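Local coordinates for protein golgi autoantigen, golgin subfamily A member 4 (Homo sapiens, PDB 1UPT) that takes part in vesicular trafficking at the Golgi, including endosome-to-Golgi transport, and binds small GTPases, its GRIP domain being the part present here, at residues Y9-L14 / V29-L34. Residues are numbered along the deposited sequence; the frame is centred on the assembly and turned at random.
Sequences YLRKVL and VITTVL
Val13 and Leu14 meet Ile30 in the tightest part of this helix pair. CG1 of Val13 lies 3.5 Å from Ile30 CG1, the two side chains lying alongside and pointing opposite ways, while Leu14 CD2 comes equally close, 3.5 Å, to Ile30 CD1, those two side chains being roughly perpendicular. Ile30 manages both because chi1 (-68°) sets CG1 anti to the carbonyl carbon, against Val13, and the extended chi2 (159°) carries CD1 on to Leu14. Beside them, Val29 CG1 sits at the edge of the Tyr9 ring, near its plane, 3.6 Å from CE2. Packing is looser toward the end of helix 23-33: Leu10 reaches Val33 CG1 through CD2 at 3.8 Å and Leu34 CD2 through CD1 at 3.9 Å, where Leu34 is already leaving helical geometry.

The short helical segments run nearly antiparallel (158°) with axes 10.5 Å apart, a helical hairpin within the GRIP domain. Its backs carry Arg11, Lys12 and Thr32, which are partly exposed, whereas all eight touching residues are buried. An aromatic side chain of another protein's chain hydrogen-bonds to Tyr9 OH. No hydrogen bond spans the two segments, so their association rests on apolar side-chain fit; one side of the apolar layer (Leu14, Ile30, Leu34) also packs on the second subunit, the other (Tyr9, Val29, Val33) on the partner protein.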
loop_
_atom_site.group_PDB
_atom_site.type_symbol
_atom_site.label_atom_id
_atom_site.label_comp_id
_atom_site.label_asym_id
_atom_site.label_seq_id
_atom_site.Cartn_x
_atom_site.Cartn_y
_atom_site.Cartn_z
ATOM N N TYR B 9 6.980 -6.345 0.855
ATOM C CA TYR B 9 7.604 -5.167 0.264
ATOM C C TYR B 9 6.818 -3.933 0.676
ATOM O O TYR B 9 7.378 -2.976 1.162
ATOM C CB TYR B 9 7.650 -5.309 -1.257
ATOM C CG TYR B 9 8.530 -4.289 -1.905
ATOM C CD1 TYR B 9 9.840 -4.577 -2.204
ATOM C CD2 TYR B 9 8.065 -3.027 -2.166
ATOM C CE1 TYR B 9 10.671 -3.633 -2.814
ATOM C CE2 TYR B 9 8.892 -2.064 -2.763
ATOM C CZ TYR B 9 10.181 -2.368 -3.064
ATOM O OH TYR B 9 10.983 -1.433 -3.640
ATOM N N LEU B 10 5.505 -3.988 0.519
ATOM C CA LEU B 10 4.615 -2.872 0.846
ATOM C C LEU B 10 4.636 -2.477 2.311
ATOM O O LEU B 10 4.470 -1.298 2.612
ATOM C CB LEU B 10 3.161 -3.165 0.429
ATOM C CG LEU B 10 2.672 -2.800 -0.978
ATOM C CD1 LEU B 10 1.198 -3.026 -1.047
ATOM C CD2 LEU B 10 2.966 -1.345 -1.307
ATOM N N ARG B 11 4.837 -3.432 3.222
ATOM C CA ARG B 11 4.926 -3.125 4.654
ATOM C C ARG B 11 6.158 -2.320 5.014
ATOM O O ARG B 11 6.088 -1.389 5.814
ATOM C CB ARG B 11 4.913 -4.417 5.508
ATOM C CG ARG B 11 3.539 -5.029 5.716
ATOM C CD ARG B 11 3.488 -6.032 6.893
ATOM N NE ARG B 11 4.301 -7.216 6.610
ATOM C CZ ARG B 11 3.887 -8.300 5.967
ATOM N NH1 ARG B 11 2.650 -8.388 5.505
ATOM N NH2 ARG B 11 4.735 -9.303 5.759
ATOM N N LYS B 12 7.289 -2.682 4.429
ATOM C CA LYS B 12 8.534 -1.949 4.618
ATOM C C LYS B 12 8.370 -0.506 4.117
ATOM O O LYS B 12 8.703 0.453 4.807
ATOM C CB LYS B 12 9.656 -2.667 3.857
ATOM C CG LYS B 12 10.951 -1.881 3.733
ATOM C CD LYS B 12 11.954 -2.219 4.839
ATOM C CE LYS B 12 12.874 -1.034 5.101
ATOM N NZ LYS B 12 13.783 -1.304 6.227
ATOM N N VAL B 13 7.811 -0.382 2.924
ATOM C CA VAL B 13 7.657 0.908 2.263
ATOM C C VAL B 13 6.579 1.761 2.958
ATOM O O VAL B 13 6.748 2.960 3.168
ATOM C CB VAL B 13 7.328 0.653 0.788
ATOM C CG1 VAL B 13 6.822 1.876 0.115
ATOM C CG2 VAL B 13 8.540 0.091 0.096
ATOM N N LEU B 14 5.483 1.137 3.348
ATOM C CA LEU B 14 4.388 1.869 3.967
ATOM C C LEU B 14 4.758 2.283 5.361
ATOM O O LEU B 14 4.299 3.301 5.829
ATOM C CB LEU B 14 3.092 1.066 3.989
ATOM C CG LEU B 14 2.279 1.305 2.729
ATOM C CD1 LEU B 14 1.296 0.214 2.563
ATOM C CD2 LEU B 14 1.608 2.680 2.743
ATOM N N VAL B 29 7.059 4.766 -4.847
ATOM C CA VAL B 29 7.112 3.321 -4.777
ATOM C C VAL B 29 5.693 2.705 -4.596
ATOM O O VAL B 29 5.341 1.759 -5.272
ATOM C CB VAL B 29 7.977 2.828 -3.613
ATOM C CG1 VAL B 29 7.906 1.323 -3.521
ATOM C CG2 VAL B 29 9.434 3.268 -3.761
ATOM N N ILE B 30 4.908 3.253 -3.679
ATOM C CA ILE B 30 3.606 2.698 -3.348
ATOM C C ILE B 30 2.702 2.772 -4.567
ATOM O O ILE B 30 2.038 1.800 -4.887
ATOM C CB ILE B 30 2.944 3.445 -2.170
ATOM C CG1 ILE B 30 3.706 3.205 -0.860
ATOM C CG2 ILE B 30 1.490 3.037 -2.034
ATOM C CD1 ILE B 30 3.449 4.276 0.214
ATOM N N THR B 31 2.693 3.915 -5.251
ATOM C CA THR B 31 1.835 4.064 -6.423
ATOM C C THR B 31 2.247 3.152 -7.604
ATOM O O THR B 31 1.377 2.755 -8.388
ATOM C CB THR B 31 1.689 5.523 -6.866
ATOM O OG1 THR B 31 2.978 6.115 -7.060
ATOM C CG2 THR B 31 1.043 6.351 -5.760
ATOM N N THR B 32 3.532 2.810 -7.690
ATOM C CA THR B 32 4.043 1.855 -8.690
ATOM C C THR B 32 3.692 0.407 -8.352
ATOM O O THR B 32 3.156 -0.322 -9.205
ATOM C CB THR B 32 5.570 1.997 -8.824
ATOM O OG1 THR B 32 5.896 3.306 -9.307
ATOM C CG2 THR B 32 6.168 1.056 -9.908
ATOM N N VAL B 33 3.978 -0.002 -7.122
ATOM C CA VAL B 33 3.701 -1.370 -6.666
ATOM C C VAL B 33 2.218 -1.710 -6.867
ATOM O O VAL B 33 1.890 -2.790 -7.360
ATOM C CB VAL B 33 4.076 -1.596 -5.175
ATOM C CG1 VAL B 33 3.548 -2.956 -4.669
ATOM C CG2 VAL B 33 5.580 -1.490 -4.943
ATOM N N LEU B 34 1.334 -0.786 -6.509
ATOM C CA LEU B 34 -0.108 -1.013 -6.571
ATOM C C LEU B 34 -0.735 -0.608 -7.899
ATOM O O LEU B 34 -1.940 -0.602 -8.027
ATOM C CB LEU B 34 -0.797 -0.294 -5.402
ATOM C CG LEU B 34 -0.586 -0.951 -4.029
ATOM C CD1 LEU B 34 -0.979 0.011 -2.941
ATOM C CD2 LEU B 34 -1.367 -2.268 -3.897
#